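Local atomic coordinates of oxidoreductase, short chain dehydrogenase/reductase family protein (Collinsella aerofaciens ATCC 25986, PDB entry 5GT9), a protein that catalyses the NADPH-dependent reduction of the 7-oxo group of 7-oxolithocholate, yielding the bile acid ursodeoxycholate. Residues 11-16 with 89-94; 18-23 with 189-194; 36-41 with 65-70; 71-76 with 116-121. All coordinates share one frame; numbering follows the deposited sequence. Where two conformers were deposited one is given.

Contact 1. Residues 11-16 with 89-94. With NAP (NADP nicotinamide-adenine-dinucleotide phosphate), chain D.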
# COMPACT_ATOMS: atom_id res chain seq x y z
N GLY B 11 12.60 -29.17 -4.19
CA GLY B 11 12.28 -27.97 -3.39
C GLY B 11 10.98 -28.18 -2.65
O GLY B 11 10.06 -28.87 -3.08
N LEU B 12 10.91 -27.56 -1.47
CA LEU B 12 9.81 -27.78 -0.53
C LEU B 12 8.99 -26.47 -0.36
O LEU B 12 9.53 -25.48 0.12
CB LEU B 12 10.42 -28.20 0.79
CG LEU B 12 9.51 -28.29 2.05
CD1 LEU B 12 8.45 -29.35 1.82
CD2 LEU B 12 10.44 -28.65 3.24
N ILE B 13 7.72 -26.50 -0.71
CA ILE B 13 6.83 -25.32 -0.62
C ILE B 13 5.92 -25.57 0.56
O ILE B 13 5.02 -26.38 0.51
CB ILE B 13 6.07 -25.00 -1.93
CG1 ILE B 13 7.08 -24.98 -3.11
CG2 ILE B 13 5.34 -23.68 -1.83
CD1 ILE B 13 8.30 -24.10 -2.95
N LEU B 14 6.12 -24.81 1.63
CA LEU B 14 5.35 -25.01 2.85
C LEU B 14 4.15 -24.02 2.79
O LEU B 14 4.26 -22.84 3.13
CB LEU B 14 6.21 -24.81 4.07
CG LEU B 14 7.30 -25.88 4.17
CD1 LEU B 14 8.42 -25.41 5.03
CD2 LEU B 14 6.74 -27.19 4.70
N GLY B 15 3.05 -24.53 2.30
CA GLY B 15 1.78 -23.79 2.10
C GLY B 15 1.63 -23.56 0.65
O GLY B 15 1.91 -22.47 0.15
N ALA B 16 1.20 -24.60 -0.06
CA ALA B 16 1.47 -24.65 -1.48
C ALA B 16 0.26 -24.51 -2.39
O ALA B 16 0.42 -24.41 -3.63
CB ALA B 16 2.18 -25.94 -1.78
N SER B 89 10.65 -22.86 0.98
CA SER B 89 9.98 -21.59 1.22
C SER B 89 8.86 -21.76 2.21
O SER B 89 7.98 -22.62 2.03
CB SER B 89 9.44 -21.02 -0.09
OG SER B 89 8.71 -19.83 0.12
N TYR B 90 8.85 -20.92 3.24
CA TYR B 90 7.74 -20.86 4.15
C TYR B 90 6.77 -19.78 3.70
O TYR B 90 7.10 -18.60 3.76
CB TYR B 90 8.18 -20.66 5.59
CG TYR B 90 7.15 -21.12 6.59
CD1 TYR B 90 6.99 -22.49 6.87
CD2 TYR B 90 6.27 -20.22 7.21
CE1 TYR B 90 6.03 -22.94 7.74
CE2 TYR B 90 5.33 -20.67 8.10
CZ TYR B 90 5.23 -22.02 8.39
OH TYR B 90 4.26 -22.51 9.26
N VAL B 91 5.63 -20.21 3.22
CA VAL B 91 4.65 -19.32 2.54
C VAL B 91 3.39 -19.10 3.40
O VAL B 91 2.80 -18.01 3.35
CB VAL B 91 4.21 -19.96 1.19
CG1 VAL B 91 3.26 -19.03 0.44
CG2 VAL B 91 5.44 -20.20 0.33
N ALA B 92 2.93 -20.14 4.11
CA ALA B 92 1.64 -20.11 4.86
C ALA B 92 1.67 -19.02 5.94
O ALA B 92 2.67 -18.76 6.56
CB ALA B 92 1.35 -21.44 5.55
N CYS B 93 0.48 -18.49 6.20
CA CYS B 93 0.30 -17.60 7.35
C CYS B 93 -1.08 -17.85 7.95
O CYS B 93 -1.95 -18.41 7.31
CB CYS B 93 0.49 -16.16 6.86
SG CYS B 93 -0.96 -15.46 6.08
N LEU B 94 -1.26 -17.40 9.17
CA LEU B 94 -2.58 -17.38 9.80
C LEU B 94 -2.73 -16.07 10.52
O LEU B 94 -1.82 -15.63 11.25
CB LEU B 94 -2.72 -18.52 10.82
CG LEU B 94 -4.07 -18.56 11.58
CD1 LEU B 94 -5.23 -18.79 10.66
CD2 LEU B 94 -4.02 -19.65 12.63
PA NAP D . -1.75 -18.03 -0.07
O1A NAP D . -0.72 -17.45 -1.02
O2A NAP D . -2.96 -18.68 -0.69
O5B NAP D . -1.06 -19.16 0.84
C5B NAP D . -0.59 -20.35 0.23
C4B NAP D . -1.20 -21.58 0.87
O4B NAP D . -0.68 -21.88 2.15
C3B NAP D . -2.69 -21.46 1.06
O3B NAP D . -3.35 -21.59 -0.18
C2B NAP D . -2.97 -22.53 2.08
O2B NAP D . -3.58 -23.66 1.40
C1B NAP D . -1.59 -22.79 2.70
N9A NAP D . -1.78 -22.73 4.13
C8A NAP D . -2.38 -21.74 4.88
N7A NAP D . -2.42 -22.11 6.16
C5A NAP D . -1.85 -23.31 6.28
C6A NAP D . -1.67 -24.25 7.33
N6A NAP D . -2.01 -23.97 8.64
N1A NAP D . -1.02 -25.37 7.01
C2A NAP D . -0.63 -25.69 5.75
N3A NAP D . -0.80 -24.88 4.73
C4A NAP D . -1.41 -23.70 4.94
O3 NAP D . -2.24 -17.15 1.19
PN NAP D . -1.98 -15.63 1.59
O1N NAP D . -2.91 -15.33 2.78
O2N NAP D . -2.04 -14.82 0.31
O5D NAP D . -0.52 -15.70 2.26
C5D NAP D . 0.62 -16.09 1.49
C4D NAP D . 1.83 -15.35 2.09
O4D NAP D . 1.86 -14.01 1.56
C3D NAP D . 1.81 -15.23 3.59
O3D NAP D . 3.09 -15.49 4.13
C2D NAP D . 1.37 -13.81 3.85
O2D NAP D . 1.77 -13.27 5.10
C1D NAP D . 1.94 -13.07 2.63
N1N NAP D . 1.15 -11.85 2.35
C2N NAP D . 0.08 -11.94 1.52
C3N NAP D . -0.70 -10.83 1.28
C7N NAP D . -1.87 -10.85 0.35
O7N NAP D . -2.30 -9.76 0.04
N7N NAP D . -2.33 -12.01 -0.22
C4N NAP D . -0.34 -9.62 1.85
C5N NAP D . 0.80 -9.53 2.63
C6N NAP D . 1.51 -10.70 2.91
P2B NAP D . -4.40 -24.81 2.26
O1X NAP D . -4.74 -25.91 1.25
O2X NAP D . -3.59 -25.33 3.34
O3X NAP D . -5.69 -24.10 2.66

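Contact 2. Residues 18-23 with 189-194. With NAP (NADP nicotinamide-adenine-dinucleotide phosphate), chain D.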
# COMPACT_ATOMS: atom_id res chain seq x y z
N GLU B 18 -2.49 -22.65 -3.24
CA GLU B 18 -3.04 -21.58 -4.03
C GLU B 18 -2.13 -20.37 -3.81
O GLU B 18 -1.11 -20.44 -3.10
CB GLU B 18 -4.47 -21.18 -3.60
CG GLU B 18 -5.58 -22.07 -4.16
CD GLU B 18 -7.01 -21.68 -3.74
OE1 GLU B 18 -7.28 -21.35 -2.55
OE2 GLU B 18 -7.91 -21.70 -4.62
N GLY B 19 -2.43 -19.33 -4.57
CA GLY B 19 -1.85 -18.01 -4.33
C GLY B 19 -0.33 -17.99 -4.48
O GLY B 19 0.19 -18.44 -5.50
N VAL B 20 0.36 -17.40 -3.50
CA VAL B 20 1.84 -17.28 -3.52
C VAL B 20 2.48 -18.65 -3.45
O VAL B 20 3.48 -18.91 -4.15
CB VAL B 20 2.32 -16.37 -2.33
CG1 VAL B 20 3.85 -16.33 -2.29
CG2 VAL B 20 1.81 -14.95 -2.42
N GLY B 21 1.83 -19.60 -2.77
CA GLY B 21 2.40 -20.93 -2.62
C GLY B 21 2.38 -21.68 -3.96
O GLY B 21 3.38 -22.29 -4.35
N LYS B 22 1.27 -21.54 -4.69
CA LYS B 22 1.19 -22.13 -6.00
C LYS B 22 2.21 -21.51 -6.91
O LYS B 22 2.80 -22.23 -7.71
CB LYS B 22 -0.22 -21.96 -6.57
CG LYS B 22 -0.43 -22.48 -7.98
CD LYS B 22 -1.90 -22.26 -8.37
CE LYS B 22 -2.06 -22.39 -9.87
NZ LYS B 22 -3.50 -22.60 -10.13
N ALA B 23 2.39 -20.18 -6.88
CA ALA B 23 3.35 -19.52 -7.74
C ALA B 23 4.78 -20.07 -7.47
O ALA B 23 5.58 -20.24 -8.40
CB ALA B 23 3.30 -18.00 -7.59
N THR B 189 -1.51 -8.69 -2.51
CA THR B 189 -1.17 -9.63 -3.54
C THR B 189 -2.43 -10.43 -3.91
O THR B 189 -3.20 -10.77 -3.01
CB THR B 189 -0.11 -10.62 -3.01
OG1 THR B 189 1.02 -9.85 -2.58
CG2 THR B 189 0.35 -11.57 -4.11
N LEU B 190 -2.62 -10.67 -5.19
CA LEU B 190 -3.87 -11.32 -5.69
C LEU B 190 -3.91 -12.81 -5.38
O LEU B 190 -3.58 -13.63 -6.23
CB LEU B 190 -4.00 -11.16 -7.21
CG LEU B 190 -4.08 -9.73 -7.77
CD1 LEU B 190 -3.98 -9.70 -9.28
CD2 LEU B 190 -5.36 -9.05 -7.31
N THR B 191 -4.27 -13.15 -4.17
CA THR B 191 -4.45 -14.56 -3.78
C THR B 191 -5.94 -14.65 -3.36
O THR B 191 -6.59 -13.64 -3.20
CB THR B 191 -3.58 -14.93 -2.60
OG1 THR B 191 -3.95 -14.19 -1.44
CG2 THR B 191 -2.05 -14.63 -2.89
N PRO B 192 -6.45 -15.87 -3.21
CA PRO B 192 -7.85 -16.01 -2.73
C PRO B 192 -8.10 -15.26 -1.44
O PRO B 192 -9.18 -14.65 -1.28
CB PRO B 192 -7.97 -17.52 -2.54
CG PRO B 192 -7.08 -18.08 -3.57
CD PRO B 192 -5.89 -17.17 -3.64
N SER B 193 -7.16 -15.32 -0.49
CA SER B 193 -7.33 -14.56 0.77
C SER B 193 -7.64 -13.09 0.52
O SER B 193 -8.54 -12.52 1.16
CB SER B 193 -6.08 -14.65 1.64
OG SER B 193 -5.88 -15.96 2.11
N LEU B 194 -6.87 -12.45 -0.36
CA LEU B 194 -7.05 -11.06 -0.65
C LEU B 194 -8.42 -10.85 -1.24
O LEU B 194 -9.14 -9.91 -0.85
CB LEU B 194 -6.02 -10.50 -1.62
CG LEU B 194 -6.40 -9.08 -2.07
CD1 LEU B 194 -6.33 -8.16 -0.85
CD2 LEU B 194 -5.55 -8.57 -3.20
PA NAP D . -1.75 -18.03 -0.07
O1A NAP D . -0.72 -17.45 -1.02
O2A NAP D . -2.96 -18.68 -0.69
O5B NAP D . -1.06 -19.16 0.84
C5B NAP D . -0.59 -20.35 0.23
C4B NAP D . -1.20 -21.58 0.87
O4B NAP D . -0.68 -21.88 2.15
C3B NAP D . -2.69 -21.46 1.06
O3B NAP D . -3.35 -21.59 -0.18
C2B NAP D . -2.97 -22.53 2.08
O2B NAP D . -3.58 -23.66 1.40
C1B NAP D . -1.59 -22.79 2.70
N9A NAP D . -1.78 -22.73 4.13
C8A NAP D . -2.38 -21.74 4.88
N7A NAP D . -2.42 -22.11 6.16
C5A NAP D . -1.85 -23.31 6.28
C6A NAP D . -1.67 -24.25 7.33
N6A NAP D . -2.01 -23.97 8.64
N1A NAP D . -1.02 -25.37 7.01
C2A NAP D . -0.63 -25.69 5.75
N3A NAP D . -0.80 -24.88 4.73
C4A NAP D . -1.41 -23.70 4.94
O3 NAP D . -2.24 -17.15 1.19
PN NAP D . -1.98 -15.63 1.59
O1N NAP D . -2.91 -15.33 2.78
O2N NAP D . -2.04 -14.82 0.31
O5D NAP D . -0.52 -15.70 2.26
C5D NAP D . 0.62 -16.09 1.49
C4D NAP D . 1.83 -15.35 2.09
O4D NAP D . 1.86 -14.01 1.56
C3D NAP D . 1.81 -15.23 3.59
O3D NAP D . 3.09 -15.49 4.13
C2D NAP D . 1.37 -13.81 3.85
O2D NAP D . 1.77 -13.27 5.10
C1D NAP D . 1.94 -13.07 2.63
N1N NAP D . 1.15 -11.85 2.35
C2N NAP D . 0.08 -11.94 1.52
C3N NAP D . -0.70 -10.83 1.28
C7N NAP D . -1.87 -10.85 0.35
O7N NAP D . -2.30 -9.76 0.04
N7N NAP D . -2.33 -12.01 -0.22
C4N NAP D . -0.34 -9.62 1.85
C5N NAP D . 0.80 -9.53 2.63
C6N NAP D . 1.51 -10.70 2.91
P2B NAP D . -4.40 -24.81 2.26
O1X NAP D . -4.74 -25.91 1.25
O2X NAP D . -3.59 -25.33 3.34
O3X NAP D . -5.69 -24.10 2.66

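Contact 3. Residues 36-41 with 65-70. With NAP (NADP nicotinamide-adenine-dinucleotide phosphate), chain D.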
# COMPACT_ATOMS: atom_id res chain seq x y z
N VAL B 36 8.06 -30.76 -3.54
CA VAL B 36 7.25 -31.23 -2.42
C VAL B 36 6.29 -30.11 -2.04
O VAL B 36 6.72 -28.98 -1.74
CB VAL B 36 8.11 -31.59 -1.20
CG1 VAL B 36 7.22 -32.20 -0.13
CG2 VAL B 36 9.25 -32.50 -1.58
N MET B 37 5.02 -30.39 -2.17
CA MET B 37 3.97 -29.42 -1.98
C MET B 37 3.20 -29.78 -0.72
O MET B 37 2.58 -30.84 -0.66
CB MET B 37 3.04 -29.42 -3.21
CG MET B 37 3.77 -29.32 -4.54
SD MET B 37 2.89 -29.94 -6.01
CE MET B 37 1.24 -29.88 -5.42
N VAL B 38 3.19 -28.90 0.25
CA VAL B 38 2.57 -29.09 1.53
C VAL B 38 1.45 -28.08 1.78
O VAL B 38 1.61 -26.86 1.58
CB VAL B 38 3.57 -28.96 2.66
CG1 VAL B 38 2.93 -29.30 3.99
CG2 VAL B 38 4.84 -29.76 2.40
N GLY B 39 0.32 -28.61 2.23
CA GLY B 39 -0.87 -27.83 2.49
C GLY B 39 -1.96 -28.68 3.11
O GLY B 39 -1.78 -29.87 3.34
N ARG B 40 -3.04 -28.02 3.48
CA ARG B 40 -4.15 -28.72 4.09
C ARG B 40 -5.12 -29.38 3.09
O ARG B 40 -5.72 -30.41 3.45
CB ARG B 40 -4.93 -27.77 5.01
CG ARG B 40 -4.13 -27.26 6.19
CD ARG B 40 -4.79 -26.05 6.85
NE ARG B 40 -4.96 -24.95 5.91
CZ ARG B 40 -5.55 -23.78 6.15
NH1 ARG B 40 -6.06 -23.50 7.35
NH2 ARG B 40 -5.66 -22.89 5.19
N ARG B 41 -5.35 -28.78 1.91
CA ARG B 41 -6.32 -29.32 0.93
C ARG B 41 -5.71 -30.35 0.02
O ARG B 41 -5.31 -30.02 -1.09
CB ARG B 41 -6.98 -28.20 0.13
CG ARG B 41 -7.89 -27.33 1.00
CD ARG B 41 -8.35 -26.07 0.26
NE ARG B 41 -7.20 -25.18 0.12
CZ ARG B 41 -7.22 -24.00 -0.47
NH1 ARG B 41 -6.10 -23.29 -0.53
NH2 ARG B 41 -8.34 -23.50 -0.98
N ALA B 65 -0.55 -31.43 5.63
CA ALA B 65 -0.18 -31.06 6.98
C ALA B 65 -0.85 -29.71 7.30
O ALA B 65 -1.14 -28.89 6.39
CB ALA B 65 1.33 -30.98 7.11
N ASP B 66 -1.08 -29.46 8.59
CA ASP B 66 -1.69 -28.22 9.04
C ASP B 66 -0.73 -27.59 10.05
O ASP B 66 -0.49 -28.09 11.18
CB ASP B 66 -3.06 -28.54 9.70
CG ASP B 66 -3.77 -27.30 10.23
OD1 ASP B 66 -3.12 -26.22 10.41
OD2 ASP B 66 -5.01 -27.40 10.44
N PHE B 67 -0.13 -26.48 9.61
CA PHE B 67 0.93 -25.88 10.36
C PHE B 67 0.48 -25.27 11.68
O PHE B 67 1.32 -24.86 12.49
CB PHE B 67 1.62 -24.79 9.51
CG PHE B 67 2.15 -25.27 8.20
CD1 PHE B 67 2.48 -26.58 8.01
CD2 PHE B 67 2.31 -24.41 7.17
CE1 PHE B 67 2.96 -27.03 6.81
CE2 PHE B 67 2.80 -24.83 5.93
CZ PHE B 67 3.09 -26.17 5.75
N SER B 68 -0.83 -25.21 11.90
CA SER B 68 -1.38 -24.59 13.12
C SER B 68 -1.36 -25.61 14.26
O SER B 68 -1.72 -25.32 15.39
CB SER B 68 -2.81 -24.12 12.89
OG SER B 68 -3.73 -25.22 12.73
N GLN B 69 -1.04 -26.83 13.88
CA GLN B 69 -0.99 -27.95 14.79
C GLN B 69 0.42 -28.37 15.18
O GLN B 69 1.35 -28.41 14.36
CB GLN B 69 -1.78 -29.13 14.21
CG GLN B 69 -3.22 -28.77 13.92
CD GLN B 69 -3.89 -28.06 15.10
OE1 GLN B 69 -3.80 -28.49 16.26
NE2 GLN B 69 -4.57 -26.95 14.80
N PRO B 70 0.60 -28.73 16.45
CA PRO B 70 1.89 -29.32 16.78
C PRO B 70 2.21 -30.57 15.94
O PRO B 70 1.30 -31.34 15.55
CB PRO B 70 1.74 -29.74 18.26
CG PRO B 70 0.32 -29.54 18.61
CD PRO B 70 -0.39 -28.82 17.54
PA NAP D . -1.75 -18.03 -0.07
O1A NAP D . -0.72 -17.45 -1.02
O2A NAP D . -2.96 -18.68 -0.69
O5B NAP D . -1.06 -19.16 0.84
C5B NAP D . -0.59 -20.35 0.23
C4B NAP D . -1.20 -21.58 0.87
O4B NAP D . -0.68 -21.88 2.15
C3B NAP D . -2.69 -21.46 1.06
O3B NAP D . -3.35 -21.59 -0.18
C2B NAP D . -2.97 -22.53 2.08
O2B NAP D . -3.58 -23.66 1.40
C1B NAP D . -1.59 -22.79 2.70
N9A NAP D . -1.78 -22.73 4.13
C8A NAP D . -2.38 -21.74 4.88
N7A NAP D . -2.42 -22.11 6.16
C5A NAP D . -1.85 -23.31 6.28
C6A NAP D . -1.67 -24.25 7.33
N6A NAP D . -2.01 -23.97 8.64
N1A NAP D . -1.02 -25.37 7.01
C2A NAP D . -0.63 -25.69 5.75
N3A NAP D . -0.80 -24.88 4.73
C4A NAP D . -1.41 -23.70 4.94
O3 NAP D . -2.24 -17.15 1.19
PN NAP D . -1.98 -15.63 1.59
O1N NAP D . -2.91 -15.33 2.78
O2N NAP D . -2.04 -14.82 0.31
O5D NAP D . -0.52 -15.70 2.26
C5D NAP D . 0.62 -16.09 1.49
C4D NAP D . 1.83 -15.35 2.09
O4D NAP D . 1.86 -14.01 1.56
C3D NAP D . 1.81 -15.23 3.59
O3D NAP D . 3.09 -15.49 4.13
C2D NAP D . 1.37 -13.81 3.85
O2D NAP D . 1.77 -13.27 5.10
C1D NAP D . 1.94 -13.07 2.63
N1N NAP D . 1.15 -11.85 2.35
C2N NAP D . 0.08 -11.94 1.52
C3N NAP D . -0.70 -10.83 1.28
C7N NAP D . -1.87 -10.85 0.35
O7N NAP D . -2.30 -9.76 0.04
N7N NAP D . -2.33 -12.01 -0.22
C4N NAP D . -0.34 -9.62 1.85
C5N NAP D . 0.80 -9.53 2.63
C6N NAP D . 1.51 -10.70 2.91
P2B NAP D . -4.40 -24.81 2.26
O1X NAP D . -4.74 -25.91 1.25
O2X NAP D . -3.59 -25.33 3.34
O3X NAP D . -5.69 -24.10 2.66
O HOH W 1 -6.30 -25.21 9.87

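Contact 4. Residues 71-76 with 116-121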
# COMPACT_ATOMS: atom_id res chain seq x y z
N GLY B 71 3.50 -30.73 15.67
CA GLY B 71 4.04 -31.85 14.87
C GLY B 71 3.90 -31.74 13.36
O GLY B 71 4.24 -32.68 12.64
N ALA B 72 3.38 -30.62 12.85
CA ALA B 72 3.25 -30.48 11.40
C ALA B 72 4.66 -30.57 10.78
O ALA B 72 4.87 -31.24 9.77
CB ALA B 72 2.60 -29.15 11.05
N ALA B 73 5.63 -29.86 11.35
CA ALA B 73 7.01 -29.88 10.77
C ALA B 73 7.57 -31.31 10.71
O ALA B 73 8.18 -31.75 9.70
CB ALA B 73 7.95 -29.01 11.59
N GLU B 74 7.38 -32.04 11.80
CA GLU B 74 7.91 -33.41 11.89
C GLU B 74 7.31 -34.33 10.84
O GLU B 74 8.00 -35.20 10.35
CB GLU B 74 7.77 -33.98 13.32
CG GLU B 74 8.68 -33.33 14.35
CD GLU B 74 8.10 -32.10 14.99
OE1 GLU B 74 7.00 -31.68 14.56
OE2 GLU B 74 8.74 -31.53 15.90
N THR B 75 6.05 -34.11 10.46
CA THR B 75 5.45 -34.84 9.38
C THR B 75 6.13 -34.55 8.06
O THR B 75 6.40 -35.47 7.26
CB THR B 75 3.94 -34.54 9.30
OG1 THR B 75 3.34 -35.01 10.51
CG2 THR B 75 3.25 -35.12 8.08
N VAL B 76 6.40 -33.27 7.82
CA VAL B 76 7.13 -32.92 6.59
C VAL B 76 8.55 -33.53 6.56
O VAL B 76 9.01 -34.04 5.51
CB VAL B 76 7.18 -31.39 6.47
CG1 VAL B 76 8.07 -31.00 5.31
CG2 VAL B 76 5.76 -30.90 6.25
N VAL B 116 5.33 -18.92 13.81
CA VAL B 116 6.54 -18.97 14.59
C VAL B 116 7.06 -20.39 14.70
O VAL B 116 8.25 -20.66 14.33
CB VAL B 116 6.38 -18.32 16.02
CG1 VAL B 116 7.65 -18.35 16.82
CG2 VAL B 116 5.96 -16.87 15.86
N VAL B 117 6.28 -21.28 15.30
CA VAL B 117 6.86 -22.59 15.72
C VAL B 117 7.11 -23.50 14.51
O VAL B 117 8.23 -24.02 14.36
CB VAL B 117 6.03 -23.29 16.79
CG1 VAL B 117 6.59 -24.70 17.13
CG2 VAL B 117 5.99 -22.40 18.02
N THR B 118 6.09 -23.74 13.71
CA THR B 118 6.21 -24.57 12.50
C THR B 118 7.25 -23.95 11.58
O THR B 118 8.15 -24.64 11.07
CB THR B 118 4.88 -24.85 11.81
OG1 THR B 118 3.96 -25.46 12.72
CG2 THR B 118 5.04 -25.74 10.60
N PHE B 119 7.16 -22.61 11.45
CA PHE B 119 8.14 -21.87 10.71
C PHE B 119 9.59 -22.21 11.11
O PHE B 119 10.42 -22.64 10.25
CB PHE B 119 7.89 -20.37 10.81
CG PHE B 119 9.09 -19.55 10.46
CD1 PHE B 119 9.50 -19.50 9.15
CD2 PHE B 119 9.81 -18.88 11.41
CE1 PHE B 119 10.62 -18.80 8.79
CE2 PHE B 119 10.92 -18.14 11.05
CZ PHE B 119 11.32 -18.14 9.70
N LEU B 120 9.89 -22.04 12.38
CA LEU B 120 11.24 -22.12 12.80
C LEU B 120 11.70 -23.56 12.79
O LEU B 120 12.90 -23.82 12.49
CB LEU B 120 11.50 -21.49 14.18
CG LEU B 120 12.99 -21.32 14.50
CD1 LEU B 120 13.64 -20.29 13.58
CD2 LEU B 120 13.18 -20.85 15.91
N LYS B 121 10.82 -24.50 13.15
CA LYS B 121 11.22 -25.93 13.14
C LYS B 121 11.68 -26.31 11.71
O LYS B 121 12.76 -26.88 11.54
CB LYS B 121 10.12 -26.86 13.54
CG LYS B 121 9.85 -26.89 15.04
CD LYS B 121 8.90 -28.03 15.40
CE LYS B 121 8.82 -28.26 16.92
NZ LYS B 121 7.66 -29.17 17.17

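Contact 1. Residues 11-16 with 89-94
Leu-14 and Tyr-90 meet at about a right angle on one face of the parallel sheet, where strands 10-14 and 85-90 run side by side. Leu-14 CB and CD1 both reach CD1 of the Tyr-90 ring, each at 3.7 Å, an oblique approach that brings them to one corner of the ring. Beyond leucine, the ring meets Phe-67 and Phe-119, while its hydroxyl bonds to the carbonyl of Val-114. Ile-13 and Ser-89 occupy the other face, and there Ile-13 CG2 touches Val-91 CG2 at 4.1 Å. Val-91 carries CG1 opposite its backbone N (chi1 -177°), which aims one methyl at Ile-13 and the other at C5B of the cofactor. Replacing Val-91 by alanine would probably leave Ile-13 CG2 without its neighbour and open a gap beside the adenosine ribose. The backbone does the rest: Leu-14 N donates to Ser-89 O at 2.9 Å, and Leu-14 O receives both Val-91 N (3.0 Å) and Ala-92 N (3.2 Å), the latter in the carbonyl plane. This double grip accompanies the turn of the chain where the strand ends. Next to it, Gly-15 has no room for a side chain between Ala-92 N and ribose O4B. The turned Val-91 carbonyl accepts O3D of the nicotinamide ribose at 2.7 Å: at the C-terminal end of these inner strands of the Rossmann sheet, one main-chain carbonyl is left to hold the cofactor.

Contact 2. Residues 18-23 with 189-194
Gly-19 and Thr-191 bring their backbones together to a CA–CA distance of 4.4 Å, the glycine at a positive phi of 62° and the threonine at the N-cap of helix 192-195. A side chain on Gly-19 would collide with Thr-191 CG2 and with the phosphate oxygen O1A. In its absence, that threonine methyl settles 3.7 Å from Gly-19 CA and also meets Val-20, whose CG2 lies 3.9 Å from Thr-191 CG2. Both contacts follow from the threonine's torsion: with OG1 held between the backbone N and carbonyl carbon (chi1 64°), the methyl turns to the glycine and the hydroxyl to the pyrophosphate, where Thr-191 OG1 donates to O2N at 2.7 Å. Val-20 N supplies the matching bond on the other phosphate, to O1A at 2.7 Å. Outward, the Glu-18 side chain crosses that of Pro-192 obliquely, with OE1 3.4 Å from Pro-192 CG. Its charge is met by salt bridges to Arg-41 and Lys-44. At the nicotinamide end, Thr-189 N donates to the carboxamide oxygen O7N at 2.9 Å, and its carbonyl takes a weak bond from N7N. The first segment carries the end of the glycine-rich SDR motif and the opening of helix 19-30. Contact between the protein segments is thus almost wholly apolar, whereas several backbone groups and the Thr-191 hydroxyl bond to NADP: the pyrophosphate is gripped from two distant parts of the chain, and the N-termini of the two helices probably help to offset its negative charge.

Contact 3. Residues 36-41 with 65-70
Gly-39 and Ala-65 join by a backbone bond where strand 34-39 ends beside the loop that follows strand 60-64, a buried contact at the adenine end of the cofactor. Ala-65 N donates to Gly-39 O at 3.0 Å. Beside it, Val-38 CG1 meets the edge of the Phe-67 ring, 3.6 Å from CZ. The ring turns one face to the adenine, whose C2A sits over its centre, and Phe-67 N donates almost straight (177°) to N1A at 3.0 Å. An alanine in place of Phe-67 is likely to leave that side of the adenine without its ring and Val-38 CG1 without its partner. Asp-66 OD1 accepts the adenine amino group N6A at 3.1 Å; Ser-68 N closes an Asx turn on the same oxygen, and Ser-68 OG adds a second bond from the same face of the carboxylate; together they probably restrain its rotation. Asp-66 and Arg-40 form no direct salt bridge. Their planes stand 72° apart, Arg-40 CD packs against Asp-66 CG at 3.7 Å, and a water links Arg-40 NH1 to Asp-66 OD2. The arginine is bent at chi3 (-58°), which leads its guanidinium back over adenine N7A and lets Arg-40 NE reach phosphate oxygen O2X at 2.9 Å. Arg-41 NE donates to O1X at 2.8 Å. Basic residues after the second strand that hold the 2'-phosphate are characteristic of NADP-dependent SDRs, while an aspartate after the third that meets the adenine amino group is common to the family.

Contact 4. Residues 71-76 with 116-121
Lys-121 NZ donates to Glu-74 OE2 at 2.9 Å, a salt bridge that uses the syn lone pair of the carboxylate oxygen and spans helices 72-80 and 105-133. The partners take different shapes to meet. Glu-74 folds at chi2 (87°), which swings its carboxylate back across to the other helix, whereas Lys-121 stretches out beyond CG and lays its methylenes along the route. OE2 consequently lies 3.5 Å from Lys-121 CD as well as bonding the ammonium. Inside this surface pair the contact becomes apolar: Ala-73 CB touches Lys-121 CB at 3.6 Å, and Ala-72 CB approaches Thr-118 CG2 at 4.2 Å. The threonine divides its roles, giving the methyl to the alanines while OG1 bonds to the carbonyl of Phe-67, its strongest polar partner, with the carbonyl of Asn-113 also close. At the start of the shorter helix, Gly-71 O accepts both Thr-75 N and Thr-75 OG1, the two reaching it from opposite faces of its plane. With alanines at the interface, the segment axes come to 9.3 Å of each other, their N-to-C directions 28° apart. These segments thus run in roughly the same direction along one side of the sheet: Val-76 rests on Leu-12 and Leu-14 of strand 10-14, while from helix 105-133 Phe-119 reaches Ile-163 and Thr-167, and Leu-120 reaches Met-166, all on helix 154-173.

The four contacts differ in chemistry as they differ in depth. Contact 1, the most central, relies on backbone bonds between neighbouring strands, and contact 3 continues the same sheet outward, with strands 10-14 and 34-39 adjacent. Contact 2 is only partly buried and leaves its hydrogen bonding to the cofactor. All three touch NADP: contact 3 the adenine and 2'-phosphate, contact 2 the pyrophosphate and carboxamide, contact 1 both riboses; the Glu-18 to Arg-41 salt bridge joins contacts 2 and 3. Contact 4 joins two helices beside the sheet, apolar inside with a salt bridge at the surface. It adjoins the loop of contact 3, while contacts 2 and 4 lie about 21 Å apart between centres.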